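Local structure of acetyltransferase (Agrobacterium tumefaciens str., 2DXQ) at the interface of chains A and B. The protein probably transfers an acetyl group from acetyl-coenzyme A to an acceptor, in the manner of GNAT-family enzymes. Coordinates in Å, arbitrary orientation; residue numbers count along the deposited sequence, not the author numbering. Chains: chain A/B, Acetyltransferase.

Contact 1: the interface of chains A and B. Residues chain A 73-74; chain B 16, 23, 38, 41-42, 45.
A:Asn73 runs extended, and the chain then turns at A:Leu74 (phi -99°, psi -16°), so that the leucine side chain is directed into a pocket formed by helices 16-26 and 39-47 of chain B and the loop residue B:Ala38 that precedes the latter. Its CG lies anti to its own carbonyl carbon (chi1 -74°), and the branched end is presented with one methyl to each part of the pocket. CD1 meets the methyl CD1 of B:Leu16 at 3.9 Å and also touches B:Phe42, whose ring carbon CD1 is 4.0 Å from it. CD2 is turned the other way, to the B:Ala38 backbone, where it lies 3.4 Å from the carbonyl O, and to CB of B:Val41. At the branch point, A:Leu74 CG packs 3.8 Å from B:Met45 SE, the selenomethionine chain bending at its third torsion as it passes obliquely by. Ring carbon CD2 of B:Tyr23 lies 4.0 Å from A:Leu74 CB, which stands off the ring plane. Next to this group, methyl CG1 of B:Val41 abuts the carbonyl O of A:Asn73. A branched aliphatic residue suits the place because its two methyls can pack against two sets of neighbours at once, while the unbranched methionine-type chain can probably adapt to the branch. In the fold, the leucine belongs to the loop joining strand 61-71 to helix 75-78, which reaches over to chain B.

Contact 2: the interface of chains A and B. Residues chain A 26-27, 30, 148; chain B 75-76.
B:Arg76 and A:Asp30 make the charged link here, and the arginine can be followed outward from CB. The chain bends just beyond it (chi2 64°), which brings CG and CD past the aspartate; CD lies 3.6 Å from both A:Asp30 OD1 and A:Asn27 ND2. From NE onward the flat guanidinium lies over the A:Asn27 amide, the two planes only 14° apart, with CZ 3.7 Å from the amide carbon CG. NH1 leaves this stack in the guanidinium plane and forms a salt bridge of 2.7 Å to A:Asp30 OD1, approaching from above the carboxylate plane. NH2 points toward A:Arg148, a neighbour of like charge that the aspartate may partly offset. The other carboxylate oxygen, A:Asp30 OD2, takes the backbone N of B:Arg76 at 2.8 Å and, from the opposite face, ND2 of A:Asn27 at 3.1 Å. The same ND2 shares a water with the hydroxyl OG1 of B:Thr75. Asparagine thus serves twice, as a flat platform for the arginine and as a donor that steadies the aspartate. The site clamps the start of helix 75-78 of chain B to the loop after helix 16-26 of chain A, probably helping to fix how the two subunits are placed against each other.

Contact 3: the interface of chains A and B. Residues chain A 122, 130, 133-134, 138, 140; chain B 143, 145.
A strand-exchange interface joins A:Thr122 and B:Thr143 in an antiparallel beta bridge, and the last strand of chain B lies between strands 117-122 and 139-141 of chain A, tying the two copies of the deposited dimer together. The bridge is closed by paired backbone bonds, B:Thr143 N to A:Thr122 O at 2.7 Å and A:Thr122 N to B:Thr143 O at 3.0 Å. Two residues further on, B:Phe145 drives its ring between elements of chain A. One face carries CB of A:Tyr133 over its centre, 4.0 Å above the plane, and the opposite face is met near the rim by CG of A:Gln140. The imidazole carbon CG of A:His130 stands in plane at the ring's edge, and the outer carbon CZ lies 3.8 Å from CB of that histidine. Methyl CG2 of A:Thr122 touches CE2, while CB of A:Phe138 backs the root of the ring, 3.7 Å from CB of B:Phe145. A flat aromatic side chain suits so narrow a slot, since both faces and the rim find carbon. B:Thr143 sets its methyl CG2 anti to its backbone N (chi1 -61° for OG1), where it meets CG of A:Gln140 at 3.6 Å and leaves the hydroxyl near CE1 of A:His130. By anchoring strand 143-148 against helix 127-135 and strand 139-141 of the other chain, the site probably lets each subunit complete its partner's fold.

Contact 4: the interface of chains A and B. Residues chain A 85, 123, 146, 148; chain B 117, 119, 141-142.
Across the exchanged C-terminal strands of this GNAT-family protein, A:Gln146 bridges antiparallel to selenomethionine B:Met119, and A:Arg148 likewise to B:Lys117. The A:Gln146 side chain leaves with CG anti to the backbone N (chi1 171°) and stays extended, carrying its amide in among B:Lys117, B:Asn141 and B:Lys142. Its plane stands 77° from the amide of B:Asn141, and the side chains cross at about a right angle. As modelled, OE1 and the B:Asn141 OD1 lie 2.9 Å apart; both can only accept, so the orientation of one of these amides is doubtful, and turning either over would probably yield a hydrogen bond. B:Lys142 crosses the glutamine obliquely. Its CD first passes A:Gly123, 3.6 Å from the glycine CA, where no side chain obstructs it; CE then lies 3.8 Å from CD of A:Gln146. Beyond that, the side-chain amine NZ holds a water that also meets the A:Gly123 N. A:Arg148 and B:Lys117 lie side by side and point the same way, with CG of A:Arg148 facing CB of B:Lys117, an arrangement that suits long side chains which can pack by their stems and carry their charges onward. The extended lysine delivers NZ to a water at 2.6 Å, shared with the carboxylate OE1 of A:Glu85; this acid may temper the local gathering of positive charge. A:Glu85 OE2 lies 3.4 Å from the methyl CE of B:Met119, the two side chains coming from opposite directions.

Contact 1: the interface of chains A and B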
loop_
_atom_site.group_PDB
_atom_site.type_symbol
_atom_site.label_atom_id
_atom_site.label_comp_id
_atom_site.label_asym_id
_atom_site.label_seq_id
_atom_site.Cartn_x
_atom_site.Cartn_y
_atom_site.Cartn_z
ATOM N N ASN A 73 -11.380 -0.846 -4.308
ATOM C CA ASN A 73 -11.340 -2.306 -4.181
ATOM C C ASN A 73 -12.714 -2.954 -4.392
ATOM O O ASN A 73 -13.721 -2.425 -3.938
ATOM C CB ASN A 73 -10.806 -2.667 -2.793
ATOM C CG ASN A 73 -10.700 -4.152 -2.566
ATOM O OD1 ASN A 73 -10.011 -4.867 -3.299
ATOM N ND2 ASN A 73 -11.374 -4.629 -1.533
ATOM N N LEU A 74 -12.736 -4.109 -5.060
ATOM C CA LEU A 74 -13.981 -4.844 -5.345
ATOM C C LEU A 74 -14.288 -6.003 -4.384
ATOM O O LEU A 74 -15.422 -6.502 -4.332
ATOM C CB LEU A 74 -13.966 -5.358 -6.792
ATOM C CG LEU A 74 -14.197 -4.302 -7.871
ATOM C CD1 LEU A 74 -13.695 -4.781 -9.229
ATOM C CD2 LEU A 74 -15.681 -3.924 -7.922
ATOM N N LEU B 16 -14.881 -7.052 -16.031
ATOM C CA LEU B 16 -15.575 -7.084 -14.741
ATOM C C LEU B 16 -16.166 -8.441 -14.323
ATOM O O LEU B 16 -15.957 -8.867 -13.188
ATOM C CB LEU B 16 -16.615 -5.957 -14.640
ATOM C CG LEU B 16 -17.211 -5.670 -13.259
ATOM C CD1 LEU B 16 -16.128 -5.539 -12.172
ATOM C CD2 LEU B 16 -18.084 -4.418 -13.307
ATOM N N TYR B 23 -12.270 -12.857 -7.965
ATOM C CA TYR B 23 -12.359 -12.356 -6.596
ATOM C C TYR B 23 -13.279 -13.201 -5.717
ATOM O O TYR B 23 -13.086 -13.289 -4.503
ATOM C CB TYR B 23 -12.718 -10.860 -6.553
ATOM C CG TYR B 23 -11.653 -9.957 -7.132
ATOM C CD1 TYR B 23 -10.292 -10.291 -7.046
ATOM C CD2 TYR B 23 -11.995 -8.755 -7.753
ATOM C CE1 TYR B 23 -9.318 -9.466 -7.583
ATOM C CE2 TYR B 23 -11.018 -7.916 -8.291
ATOM C CZ TYR B 23 -9.688 -8.268 -8.189
ATOM O OH TYR B 23 -8.731 -7.436 -8.710
ATOM N N ALA B 38 -20.981 -1.382 -8.041
ATOM C CA ALA B 38 -19.991 -2.457 -8.338
ATOM C C ALA B 38 -19.271 -2.144 -9.657
ATOM O O ALA B 38 -18.058 -2.292 -9.768
ATOM C CB ALA B 38 -20.551 -3.833 -8.350
ATOM N N VAL B 41 -17.302 1.059 -8.533
ATOM C CA VAL B 41 -15.978 0.871 -7.928
ATOM C C VAL B 41 -14.969 0.454 -8.992
ATOM O O VAL B 41 -13.861 0.983 -9.044
ATOM C CB VAL B 41 -16.004 -0.147 -6.774
ATOM C CG1 VAL B 41 -14.586 -0.410 -6.269
ATOM C CG2 VAL B 41 -16.888 0.357 -5.644
ATOM N N PHE B 42 -15.368 -0.482 -9.854
ATOM C CA PHE B 42 -14.497 -0.919 -10.946
ATOM C C PHE B 42 -14.090 0.279 -11.791
ATOM O O PHE B 42 -12.926 0.439 -12.132
ATOM C CB PHE B 42 -15.166 -2.018 -11.788
ATOM C CG PHE B 42 -14.295 -2.555 -12.899
ATOM C CD1 PHE B 42 -12.955 -2.885 -12.664
ATOM C CD2 PHE B 42 -14.817 -2.749 -14.179
ATOM C CE1 PHE B 42 -12.140 -3.380 -13.696
ATOM C CE2 PHE B 42 -14.011 -3.244 -15.216
ATOM C CZ PHE B 42 -12.672 -3.562 -14.974
HETATM N N MSE B 45 -11.407 2.202 -9.901
HETATM C CA MSE B 45 -10.102 1.539 -9.937
HETATM C C MSE B 45 -9.387 1.765 -11.254
HETATM O O MSE B 45 -8.197 2.080 -11.296
HETATM C CB MSE B 45 -10.266 0.039 -9.736
HETATM C CG MSE B 45 -10.947 -0.352 -8.454
HETATM SE SE MSE B 45 -11.052 -2.255 -8.277
HETATM C CE MSE B 45 -9.150 -2.658 -8.136
#

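Contact 2: the interface of chains A and B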
loop_
_atom_site.group_PDB
_atom_site.type_symbol
_atom_site.label_atom_id
_atom_site.label_comp_id
_atom_site.label_asym_id
_atom_site.label_seq_id
_atom_site.Cartn_x
_atom_site.Cartn_y
_atom_site.Cartn_z
ATOM N N LEU A 26 14.046 9.840 9.366
ATOM C CA LEU A 26 13.636 8.480 9.055
ATOM C C LEU A 26 14.804 7.679 8.472
ATOM O O LEU A 26 15.133 6.601 8.982
ATOM C CB LEU A 26 12.435 8.476 8.105
ATOM C CG LEU A 26 11.840 7.124 7.679
ATOM C CD1 LEU A 26 11.399 6.330 8.911
ATOM C CD2 LEU A 26 10.672 7.352 6.715
ATOM N N ASN A 27 15.422 8.225 7.418
ATOM C CA ASN A 27 16.491 7.544 6.694
ATOM C C ASN A 27 17.734 8.432 6.641
ATOM O O ASN A 27 17.933 9.162 5.667
ATOM C CB ASN A 27 16.040 7.185 5.266
ATOM C CG ASN A 27 14.791 6.295 5.216
ATOM O OD1 ASN A 27 14.601 5.395 6.028
ATOM N ND2 ASN A 27 13.951 6.535 4.227
ATOM N N ASP A 30 19.822 8.667 3.413
ATOM C CA ASP A 30 19.210 9.190 2.185
ATOM C C ASP A 30 19.827 10.527 1.827
ATOM O O ASP A 30 20.198 11.287 2.725
ATOM C CB ASP A 30 17.699 9.394 2.360
ATOM C CG ASP A 30 16.884 8.161 2.014
ATOM O OD1 ASP A 30 17.430 7.143 1.501
ATOM O OD2 ASP A 30 15.662 8.223 2.239
ATOM N N ARG A 148 13.435 -5.893 -3.629
ATOM C CA ARG A 148 14.043 -4.580 -3.853
ATOM C C ARG A 148 14.921 -4.603 -5.089
ATOM O O ARG A 148 15.338 -5.667 -5.548
ATOM C CB ARG A 148 14.860 -4.137 -2.633
ATOM C CG ARG A 148 14.081 -4.118 -1.317
ATOM C CD ARG A 148 14.967 -3.839 -0.111
ATOM N NE ARG A 148 15.460 -2.459 -0.064
ATOM C CZ ARG A 148 14.831 -1.452 0.549
ATOM N NH1 ARG A 148 13.674 -1.647 1.157
ATOM N NH2 ARG A 148 15.362 -0.244 0.557
ATOM N N THR B 75 10.937 9.724 0.108
ATOM C CA THR B 75 12.127 9.100 0.674
ATOM C C THR B 75 12.923 8.436 -0.443
ATOM O O THR B 75 12.442 8.334 -1.580
ATOM C CB THR B 75 11.766 8.052 1.772
ATOM O OG1 THR B 75 11.201 6.895 1.163
ATOM C CG2 THR B 75 10.777 8.639 2.777
ATOM N N ARG B 76 14.127 7.968 -0.110
ATOM C CA ARG B 76 14.999 7.263 -1.059
ATOM C C ARG B 76 15.147 8.037 -2.359
ATOM O O ARG B 76 14.943 7.481 -3.431
ATOM C CB ARG B 76 14.513 5.829 -1.358
ATOM C CG ARG B 76 15.050 4.746 -0.399
ATOM C CD ARG B 76 14.545 4.973 1.008
ATOM N NE ARG B 76 14.887 3.869 1.922
ATOM C CZ ARG B 76 15.951 3.841 2.719
ATOM N NH1 ARG B 76 16.807 4.852 2.750
ATOM N NH2 ARG B 76 16.150 2.796 3.523
HETATM O O HOH W 1 11.358 5.199 3.387
#

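Contact 3: the interface of chains A and B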
loop_
_atom_site.group_PDB
_atom_site.type_symbol
_atom_site.label_atom_id
_atom_site.label_comp_id
_atom_site.label_asym_id
_atom_site.label_seq_id
_atom_site.Cartn_x
_atom_site.Cartn_y
_atom_site.Cartn_z
ATOM N N THR A 122 6.625 -2.861 8.423
ATOM C CA THR A 122 7.797 -2.201 8.956
ATOM C C THR A 122 9.020 -3.118 8.875
ATOM O O THR A 122 8.910 -4.332 8.956
ATOM C CB THR A 122 7.553 -1.625 10.371
ATOM O OG1 THR A 122 8.683 -0.833 10.766
ATOM C CG2 THR A 122 7.313 -2.726 11.397
ATOM N N HIS A 130 7.647 -2.154 17.055
ATOM C CA HIS A 130 6.522 -3.066 16.963
ATOM C C HIS A 130 5.502 -2.789 18.057
ATOM O O HIS A 130 4.306 -2.768 17.786
ATOM C CB HIS A 130 7.012 -4.512 17.056
ATOM C CG HIS A 130 7.926 -4.909 15.940
ATOM N ND1 HIS A 130 8.272 -6.220 15.697
ATOM C CD2 HIS A 130 8.549 -4.171 14.991
ATOM C CE1 HIS A 130 9.078 -6.270 14.648
ATOM N NE2 HIS A 130 9.249 -5.041 14.192
ATOM N N TYR A 133 3.429 0.217 17.249
ATOM C CA TYR A 133 2.313 -0.024 16.337
ATOM C C TYR A 133 1.147 -0.732 17.014
ATOM O O TYR A 133 -0.015 -0.432 16.725
ATOM C CB TYR A 133 2.764 -0.746 15.063
ATOM C CG TYR A 133 3.563 0.173 14.151
ATOM C CD1 TYR A 133 3.008 1.378 13.689
ATOM C CD2 TYR A 133 4.870 -0.137 13.786
ATOM C CE1 TYR A 133 3.745 2.245 12.875
ATOM C CE2 TYR A 133 5.615 0.720 12.943
ATOM C CZ TYR A 133 5.037 1.904 12.503
ATOM O OH TYR A 133 5.757 2.766 11.689
ATOM N N GLU A 134 1.445 -1.664 17.921
ATOM C CA GLU A 134 0.381 -2.324 18.678
ATOM C C GLU A 134 -0.395 -1.307 19.522
ATOM O O GLU A 134 -1.611 -1.385 19.625
ATOM C CB GLU A 134 0.942 -3.457 19.534
ATOM C CG GLU A 134 1.441 -4.634 18.656
ATOM C CD GLU A 134 2.190 -5.698 19.421
ATOM O OE1 GLU A 134 2.639 -5.424 20.556
ATOM O OE2 GLU A 134 2.350 -6.811 18.864
ATOM N N PHE A 138 -2.897 -1.570 15.902
ATOM C CA PHE A 138 -2.506 -2.637 14.956
ATOM C C PHE A 138 -2.288 -3.973 15.662
ATOM O O PHE A 138 -1.830 -4.022 16.814
ATOM C CB PHE A 138 -1.209 -2.285 14.227
ATOM C CG PHE A 138 -1.364 -1.269 13.129
ATOM C CD1 PHE A 138 -1.976 -1.613 11.914
ATOM C CD2 PHE A 138 -0.880 0.023 13.292
ATOM C CE1 PHE A 138 -2.108 -0.674 10.870
ATOM C CE2 PHE A 138 -1.002 0.971 12.238
ATOM C CZ PHE A 138 -1.612 0.627 11.049
ATOM N N GLN A 140 -0.204 -7.656 15.041
ATOM C CA GLN A 140 0.826 -8.281 14.210
ATOM C C GLN A 140 0.322 -9.669 13.776
ATOM O O GLN A 140 0.736 -10.713 14.314
ATOM C CB GLN A 140 2.164 -8.339 14.966
ATOM C CG GLN A 140 3.401 -8.467 14.062
ATOM C CD GLN A 140 3.550 -9.844 13.462
ATOM O OE1 GLN A 140 3.887 -10.805 14.167
ATOM N NE2 GLN A 140 3.277 -9.968 12.155
ATOM N N THR B 143 7.842 -6.784 8.841
ATOM C CA THR B 143 6.866 -7.275 9.812
ATOM C C THR B 143 5.513 -6.663 9.477
ATOM O O THR B 143 5.423 -5.454 9.279
ATOM C CB THR B 143 7.301 -6.883 11.230
ATOM O OG1 THR B 143 8.579 -7.486 11.487
ATOM C CG2 THR B 143 6.295 -7.370 12.279
ATOM N N PHE B 145 1.468 -5.645 9.973
ATOM C CA PHE B 145 0.452 -5.245 10.966
ATOM C C PHE B 145 -0.861 -4.939 10.269
ATOM O O PHE B 145 -0.872 -4.458 9.133
ATOM C CB PHE B 145 0.920 -3.997 11.736
ATOM C CG PHE B 145 2.079 -4.249 12.657
ATOM C CD1 PHE B 145 1.863 -4.541 14.008
ATOM C CD2 PHE B 145 3.382 -4.169 12.190
ATOM C CE1 PHE B 145 2.942 -4.782 14.872
ATOM C CE2 PHE B 145 4.471 -4.400 13.044
ATOM C CZ PHE B 145 4.250 -4.709 14.386
#

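Contact 4: the interface of chains A and B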
loop_
_atom_site.group_PDB
_atom_site.type_symbol
_atom_site.label_atom_id
_atom_site.label_comp_id
_atom_site.label_asym_id
_atom_site.label_seq_id
_atom_site.Cartn_x
_atom_site.Cartn_y
_atom_site.Cartn_z
ATOM N N GLU A 85 2.144 4.486 5.560
ATOM C CA GLU A 85 3.558 4.460 5.203
ATOM C C GLU A 85 4.317 5.669 5.727
ATOM O O GLU A 85 3.723 6.660 6.139
ATOM C CB GLU A 85 3.716 4.394 3.676
ATOM C CG GLU A 85 3.835 2.949 3.140
ATOM C CD GLU A 85 5.100 2.266 3.623
ATOM O OE1 GLU A 85 5.991 2.967 4.164
ATOM O OE2 GLU A 85 5.204 1.026 3.494
ATOM N N GLY A 123 10.176 -2.531 8.633
ATOM C CA GLY A 123 11.381 -3.337 8.430
ATOM C C GLY A 123 12.246 -3.134 9.639
ATOM O O GLY A 123 13.408 -3.585 9.685
ATOM N N GLN A 146 8.883 -8.585 0.616
ATOM C CA GLN A 146 9.442 -7.470 -0.124
ATOM C C GLN A 146 10.503 -7.921 -1.123
ATOM O O GLN A 146 11.280 -8.841 -0.863
ATOM C CB GLN A 146 10.038 -6.474 0.889
ATOM C CG GLN A 146 10.841 -5.379 0.271
ATOM C CD GLN A 146 11.619 -4.600 1.315
ATOM O OE1 GLN A 146 12.150 -5.162 2.291
ATOM N NE2 GLN A 146 11.691 -3.314 1.121
ATOM N N ARG A 148 13.435 -5.893 -3.629
ATOM C CA ARG A 148 14.043 -4.580 -3.853
ATOM C C ARG A 148 14.921 -4.603 -5.089
ATOM O O ARG A 148 15.338 -5.667 -5.548
ATOM C CB ARG A 148 14.860 -4.137 -2.633
ATOM C CG ARG A 148 14.081 -4.118 -1.317
ATOM C CD ARG A 148 14.967 -3.839 -0.111
ATOM N NE ARG A 148 15.460 -2.459 -0.064
ATOM C CZ ARG A 148 14.831 -1.452 0.549
ATOM N NH1 ARG A 148 13.674 -1.647 1.157
ATOM N NH2 ARG A 148 15.362 -0.244 0.557
ATOM N N LYS B 117 11.337 -0.688 -4.263
ATOM C CA LYS B 117 10.846 -1.871 -3.566
ATOM C C LYS B 117 9.425 -2.173 -4.000
ATOM O O LYS B 117 8.678 -1.272 -4.404
ATOM C CB LYS B 117 10.915 -1.666 -2.051
ATOM C CG LYS B 117 9.923 -0.627 -1.482
ATOM C CD LYS B 117 10.066 -0.540 0.045
ATOM C CE LYS B 117 9.346 0.657 0.602
ATOM N NZ LYS B 117 9.453 0.717 2.102
HETATM N N MSE B 119 6.250 -4.408 -2.226
HETATM C CA MSE B 119 5.861 -5.067 -0.975
HETATM C C MSE B 119 4.521 -5.757 -1.091
HETATM O O MSE B 119 3.682 -5.394 -1.911
HETATM C CB MSE B 119 5.796 -4.050 0.175
HETATM C CG MSE B 119 7.085 -3.351 0.430
HETATM SE SE MSE B 119 6.832 -1.976 1.775
HETATM C CE MSE B 119 5.951 -0.653 0.669
ATOM N N ASN B 141 11.145 -10.059 5.078
ATOM C CA ASN B 141 11.956 -9.184 5.931
ATOM C C ASN B 141 11.245 -7.899 6.336
ATOM O O ASN B 141 11.892 -6.902 6.693
ATOM C CB ASN B 141 13.315 -8.873 5.284
ATOM C CG ASN B 141 13.188 -8.178 3.941
ATOM O OD1 ASN B 141 12.092 -7.799 3.494
ATOM N ND2 ASN B 141 14.322 -8.034 3.263
ATOM N N LYS B 142 9.920 -7.921 6.240
ATOM C CA LYS B 142 9.092 -6.833 6.757
ATOM C C LYS B 142 8.077 -7.439 7.702
ATOM O O LYS B 142 7.505 -8.485 7.397
ATOM C CB LYS B 142 8.361 -6.121 5.616
ATOM C CG LYS B 142 9.236 -5.271 4.685
ATOM C CD LYS B 142 9.586 -3.927 5.326
ATOM C CE LYS B 142 9.999 -2.879 4.289
ATOM N NZ LYS B 142 10.946 -1.901 4.903
HETATM O O HOH W 2 8.218 2.860 2.857
HETATM O O HOH W 3 13.820 -5.291 6.987
HETATM O O HOH W 4 10.637 -0.319 7.175
#

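Contacts 3 and 4, with C-alpha centres about 13 Å apart, lie along the same exchanged strands: strand 143-148 enters both, once from each chain, against strand 117-122 and its counterpart. Contact 4 is about 12 Å from contact 2, and A:Arg148 belongs to both, linking the strand region to the loop clamp. The copy of contact 1 given lies about 33 Å from contact 2, but its two-fold twin uses the residues directly before B:Thr75 of contact 2. Symmetry repeats every contact, so the deposited dimer is probably held at its centre and on both flanks; the structure alone does not show that it is the biological form.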